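Local coordinates for adhesion and penetration protein autotransporter (Haemophilus influenzae, PDB 3SYJ) that promotes adherence of the bacterium to host cells and their invasion, drives bacterial aggregation through self-association, and is probably also a serine protease, at residues Lys490-His504 and Leu531-Glu545. Residues are numbered along the deposited sequence; the frame is centred on the assembly and turned at random.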
# COMPACT_ATOMS: atom_id res chain seq x y z
N LYS A 490 -34.25 -20.94 23.28
CA LYS A 490 -35.17 -19.81 23.18
C LYS A 490 -34.56 -18.66 23.97
O LYS A 490 -34.24 -17.61 23.42
CB LYS A 490 -36.54 -20.20 23.73
CG LYS A 490 -37.22 -21.26 22.89
CD LYS A 490 -38.45 -21.82 23.58
CE LYS A 490 -38.96 -23.06 22.87
NZ LYS A 490 -39.74 -23.93 23.80
N ARG A 491 -34.37 -18.88 25.27
CA ARG A 491 -33.49 -18.03 26.07
C ARG A 491 -32.55 -18.90 26.90
O ARG A 491 -32.90 -20.03 27.28
CB ARG A 491 -34.29 -17.09 26.98
CG ARG A 491 -35.28 -17.77 27.90
CD ARG A 491 -36.02 -16.75 28.79
NE ARG A 491 -35.29 -16.55 30.03
CZ ARG A 491 -35.53 -17.20 31.16
NH1 ARG A 491 -36.52 -18.09 31.23
NH2 ARG A 491 -34.79 -16.96 32.22
N ILE A 492 -31.35 -18.40 27.16
CA ILE A 492 -30.43 -19.12 28.02
C ILE A 492 -30.62 -18.64 29.45
O ILE A 492 -30.55 -17.44 29.72
CB ILE A 492 -28.96 -18.92 27.59
CG1 ILE A 492 -28.78 -19.26 26.11
CG2 ILE A 492 -28.02 -19.79 28.42
CD1 ILE A 492 -27.43 -18.84 25.55
N GLN A 493 -30.89 -19.56 30.37
CA GLN A 493 -30.96 -19.20 31.78
C GLN A 493 -29.54 -19.01 32.30
O GLN A 493 -28.73 -19.94 32.27
CB GLN A 493 -31.65 -20.29 32.58
CG GLN A 493 -33.08 -20.53 32.18
CD GLN A 493 -33.81 -21.36 33.20
OE1 GLN A 493 -34.01 -20.93 34.33
NE2 GLN A 493 -34.20 -22.57 32.80
N ASN A 494 -29.26 -17.81 32.77
CA ASN A 494 -27.94 -17.51 33.28
C ASN A 494 -28.07 -16.42 34.33
O ASN A 494 -28.97 -15.59 34.26
CB ASN A 494 -27.00 -17.07 32.15
CG ASN A 494 -27.42 -15.75 31.54
OD1 ASN A 494 -28.44 -15.67 30.84
ND2 ASN A 494 -26.64 -14.70 31.79
N THR A 495 -27.16 -16.45 35.30
CA THR A 495 -27.17 -15.54 36.44
C THR A 495 -26.09 -14.45 36.35
O THR A 495 -26.34 -13.31 36.74
CB THR A 495 -27.00 -16.30 37.78
OG1 THR A 495 -28.22 -16.95 38.13
CG2 THR A 495 -26.63 -15.34 38.90
N ASP A 496 -24.91 -14.81 35.85
CA ASP A 496 -23.75 -13.90 35.89
C ASP A 496 -22.69 -14.24 34.85
O ASP A 496 -22.94 -15.05 33.95
CB ASP A 496 -23.15 -13.89 37.30
CG ASP A 496 -22.82 -15.28 37.80
OD1 ASP A 496 -22.27 -16.08 37.02
OD2 ASP A 496 -23.10 -15.58 38.99
N GLU A 497 -21.51 -13.63 34.97
CA GLU A 497 -20.45 -13.83 33.98
C GLU A 497 -19.71 -15.16 34.14
O GLU A 497 -18.87 -15.50 33.32
CB GLU A 497 -19.47 -12.66 33.95
CG GLU A 497 -19.25 -12.00 35.29
CD GLU A 497 -18.29 -10.82 35.23
OE1 GLU A 497 -17.32 -10.88 34.44
OE2 GLU A 497 -18.50 -9.85 35.98
N GLY A 498 -20.04 -15.91 35.18
CA GLY A 498 -19.54 -17.26 35.33
C GLY A 498 -20.07 -18.20 34.25
O GLY A 498 -19.51 -19.27 34.01
N ALA A 499 -21.15 -17.80 33.59
CA ALA A 499 -21.71 -18.62 32.53
C ALA A 499 -20.77 -18.67 31.32
O ALA A 499 -20.42 -17.64 30.76
CB ALA A 499 -23.07 -18.09 32.11
N MET A 500 -20.37 -19.88 30.91
CA MET A 500 -19.52 -20.02 29.73
C MET A 500 -20.00 -21.10 28.80
O MET A 500 -20.22 -22.25 29.20
CB MET A 500 -18.07 -20.29 30.12
CG MET A 500 -17.42 -19.14 30.87
SD MET A 500 -15.74 -19.46 31.42
CE MET A 500 -15.55 -18.10 32.57
N ILE A 501 -20.17 -20.73 27.54
CA ILE A 501 -20.46 -21.71 26.51
C ILE A 501 -19.25 -21.84 25.61
O ILE A 501 -18.81 -20.86 25.01
CB ILE A 501 -21.71 -21.35 25.72
CG1 ILE A 501 -22.89 -21.22 26.70
CG2 ILE A 501 -21.97 -22.38 24.62
CD1 ILE A 501 -24.23 -21.24 26.04
N VAL A 502 -18.70 -23.05 25.53
CA VAL A 502 -17.45 -23.28 24.81
C VAL A 502 -17.51 -24.55 23.96
O VAL A 502 -18.47 -25.32 24.02
CB VAL A 502 -16.24 -23.40 25.79
CG1 VAL A 502 -16.17 -22.18 26.72
CG2 VAL A 502 -16.31 -24.69 26.60
N ASN A 503 -16.48 -24.75 23.14
CA ASN A 503 -16.31 -25.99 22.38
C ASN A 503 -14.86 -26.42 22.46
O ASN A 503 -14.01 -25.86 21.78
CB ASN A 503 -16.72 -25.81 20.92
CG ASN A 503 -16.48 -27.06 20.09
OD1 ASN A 503 -16.43 -28.17 20.63
ND2 ASN A 503 -16.35 -26.90 18.77
N HIS A 504 -14.58 -27.41 23.31
CA HIS A 504 -13.21 -27.87 23.47
C HIS A 504 -12.80 -28.88 22.41
O HIS A 504 -11.67 -29.37 22.43
CB HIS A 504 -13.00 -28.47 24.86
CG HIS A 504 -12.97 -27.44 25.95
ND1 HIS A 504 -13.24 -27.74 27.27
CD2 HIS A 504 -12.70 -26.11 25.92
CE1 HIS A 504 -13.14 -26.64 28.00
NE2 HIS A 504 -12.82 -25.64 27.20
N LEU A 531 -39.85 -13.80 32.61
CA LEU A 531 -38.66 -13.84 31.75
C LEU A 531 -38.95 -14.51 30.40
O LEU A 531 -38.26 -14.26 29.42
CB LEU A 531 -37.49 -14.55 32.44
CG LEU A 531 -36.58 -13.72 33.34
CD1 LEU A 531 -37.37 -13.16 34.48
CD2 LEU A 531 -35.44 -14.57 33.88
N ASP A 532 -39.96 -15.37 30.37
CA ASP A 532 -40.30 -16.15 29.18
C ASP A 532 -41.24 -15.41 28.23
O ASP A 532 -41.57 -15.93 27.17
CB ASP A 532 -40.93 -17.48 29.57
CG ASP A 532 -39.94 -18.41 30.27
OD1 ASP A 532 -38.77 -18.44 29.85
OD2 ASP A 532 -40.34 -19.11 31.22
N TYR A 533 -41.67 -14.21 28.61
CA TYR A 533 -42.68 -13.52 27.81
C TYR A 533 -42.28 -12.10 27.47
O TYR A 533 -43.13 -11.28 27.10
CB TYR A 533 -44.04 -13.57 28.50
CG TYR A 533 -44.46 -14.99 28.78
CD1 TYR A 533 -45.07 -15.77 27.80
CD2 TYR A 533 -44.22 -15.57 30.02
CE1 TYR A 533 -45.44 -17.08 28.06
CE2 TYR A 533 -44.59 -16.88 30.29
CZ TYR A 533 -45.20 -17.62 29.30
OH TYR A 533 -45.57 -18.92 29.55
N ARG A 534 -40.99 -11.82 27.57
CA ARG A 534 -40.46 -10.50 27.31
C ARG A 534 -39.82 -10.44 25.93
O ARG A 534 -39.38 -11.45 25.39
CB ARG A 534 -39.43 -10.12 28.38
CG ARG A 534 -40.05 -9.81 29.74
CD ARG A 534 -40.82 -8.50 29.70
NE ARG A 534 -39.95 -7.36 29.39
CZ ARG A 534 -39.47 -6.52 30.30
NH1 ARG A 534 -39.77 -6.68 31.58
NH2 ARG A 534 -38.69 -5.51 29.93
N LYS A 535 -39.77 -9.24 25.35
CA LYS A 535 -39.13 -9.04 24.06
C LYS A 535 -37.62 -9.11 24.20
O LYS A 535 -36.92 -9.45 23.25
CB LYS A 535 -39.55 -7.69 23.47
CG LYS A 535 -40.96 -7.69 22.90
CD LYS A 535 -41.29 -6.42 22.14
CE LYS A 535 -41.90 -5.35 23.04
NZ LYS A 535 -42.81 -4.46 22.24
N GLU A 536 -37.13 -8.79 25.39
CA GLU A 536 -35.70 -8.72 25.66
C GLU A 536 -35.22 -9.92 26.46
O GLU A 536 -35.79 -10.26 27.50
CB GLU A 536 -35.36 -7.46 26.45
CG GLU A 536 -35.91 -6.19 25.86
CD GLU A 536 -37.31 -5.89 26.33
OE1 GLU A 536 -37.90 -6.74 27.04
OE2 GLU A 536 -37.83 -4.80 26.01
N ILE A 537 -34.16 -10.56 25.97
CA ILE A 537 -33.48 -11.60 26.72
C ILE A 537 -32.02 -11.21 26.79
O ILE A 537 -31.56 -10.37 26.02
CB ILE A 537 -33.61 -12.99 26.08
CG1 ILE A 537 -32.93 -13.03 24.70
CG2 ILE A 537 -35.07 -13.38 25.98
CD1 ILE A 537 -33.10 -14.35 23.96
N ALA A 538 -31.28 -11.80 27.73
CA ALA A 538 -29.91 -11.38 27.94
C ALA A 538 -29.03 -12.55 28.31
O ALA A 538 -29.50 -13.55 28.85
CB ALA A 538 -29.86 -10.30 29.02
N TYR A 539 -27.75 -12.41 28.01
CA TYR A 539 -26.77 -13.41 28.40
C TYR A 539 -25.60 -12.69 29.05
O TYR A 539 -24.90 -11.92 28.40
CB TYR A 539 -26.31 -14.20 27.17
CG TYR A 539 -25.28 -15.27 27.48
CD1 TYR A 539 -25.61 -16.39 28.22
CD2 TYR A 539 -23.97 -15.16 26.99
CE1 TYR A 539 -24.68 -17.37 28.50
CE2 TYR A 539 -23.02 -16.14 27.27
CZ TYR A 539 -23.39 -17.24 28.02
OH TYR A 539 -22.47 -18.23 28.31
N ASN A 540 -25.39 -12.95 30.34
CA ASN A 540 -24.35 -12.26 31.10
C ASN A 540 -22.96 -12.89 30.96
O ASN A 540 -21.97 -12.36 31.47
CB ASN A 540 -24.72 -12.25 32.58
CG ASN A 540 -25.91 -11.36 32.87
OD1 ASN A 540 -26.87 -11.31 32.10
ND2 ASN A 540 -25.86 -10.66 34.00
N GLY A 541 -22.89 -14.03 30.27
CA GLY A 541 -21.68 -14.84 30.27
C GLY A 541 -20.80 -14.75 29.03
O GLY A 541 -20.80 -13.75 28.31
N TRP A 542 -20.03 -15.82 28.81
CA TRP A 542 -19.06 -15.90 27.72
C TRP A 542 -19.45 -16.90 26.63
O TRP A 542 -20.04 -17.95 26.91
CB TRP A 542 -17.67 -16.28 28.27
CG TRP A 542 -16.94 -15.11 28.83
CD1 TRP A 542 -17.01 -14.63 30.10
CD2 TRP A 542 -16.03 -14.26 28.13
NE1 TRP A 542 -16.20 -13.54 30.24
CE2 TRP A 542 -15.59 -13.28 29.04
CE3 TRP A 542 -15.55 -14.22 26.81
CZ2 TRP A 542 -14.68 -12.28 28.69
CZ3 TRP A 542 -14.65 -13.23 26.46
CH2 TRP A 542 -14.23 -12.27 27.40
N PHE A 543 -19.12 -16.56 25.39
CA PHE A 543 -19.13 -17.49 24.26
C PHE A 543 -17.70 -17.68 23.79
O PHE A 543 -17.07 -16.75 23.29
CB PHE A 543 -19.97 -16.95 23.11
CG PHE A 543 -21.45 -16.99 23.38
CD1 PHE A 543 -22.13 -18.20 23.37
CD2 PHE A 543 -22.15 -15.83 23.64
CE1 PHE A 543 -23.48 -18.25 23.62
CE2 PHE A 543 -23.52 -15.87 23.89
CZ PHE A 543 -24.18 -17.08 23.88
N GLY A 544 -17.17 -18.89 23.96
CA GLY A 544 -15.79 -19.15 23.59
C GLY A 544 -14.95 -19.32 24.83
O GLY A 544 -15.27 -18.78 25.89
N GLU A 545 -13.86 -20.07 24.70
CA GLU A 545 -12.99 -20.34 25.83
C GLU A 545 -11.99 -19.21 26.00
O GLU A 545 -11.36 -18.78 25.03
CB GLU A 545 -12.27 -21.67 25.62
CG GLU A 545 -11.29 -22.01 26.73
CD GLU A 545 -11.96 -22.14 28.08
OE1 GLU A 545 -12.77 -23.08 28.26
OE2 GLU A 545 -11.68 -21.31 28.97
O HOH W 1 -30.55 -15.59 26.92
O HOH W 2 -16.27 -12.02 32.51
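Three nearly straight backbone bonds join M500 and I501 to W542 and F543 as parallel neighbours: W542 N donates to A499 O at 2.7 Å, I501 N to W542 O, and G544 N to I501 O. W542 O carries a second load, because Y539 OH donates to it at 2.8 Å from the other face of its carbonyl plane. Where the chains separate around I492, a water takes over, accepting from I492 N and donating to A538 O.

Such pairing of successive turns, each strand lying parallel on the one before, builds a right-handed beta-helix, the fold of the long stem of this autotransporter's passenger, which also carries a serine-protease domain. Strand 499-502 sits between 478-481 of the preceding coil and 542-543 of the next.

Inside the coil, apolar groups pack against one another from turn to turn. I492 CD1 reaches the ring edge of F543, 4.1 Å from CZ, and also touches Y539 CD1; I501 CD1 meets F543 CE1 at 3.9 Å. Y539 reaches past A499 CB because its chi1 of 179° swings CG to the far side from the backbone N, and its OH meets I501 CG1 at 3.4 Å. F543 CZ lies toward the rim of one ring face, G541 N over the centre of the opposite face. On the other side of the sheet M500 and W542 run side by side.

Polar pairs mark both ends. R491 NH1 forms a salt bridge with D532 OD1 at 2.7 Å from above the carboxylate plane, L531 CB covers one guanidinium face, and NH2 pairs with D90. H504 NE2 donates in its ring plane to the anti side of E545 OE1 (2.8 Å, 166°), and a salt bridge from R479 to OE2 helps position that carboxylate.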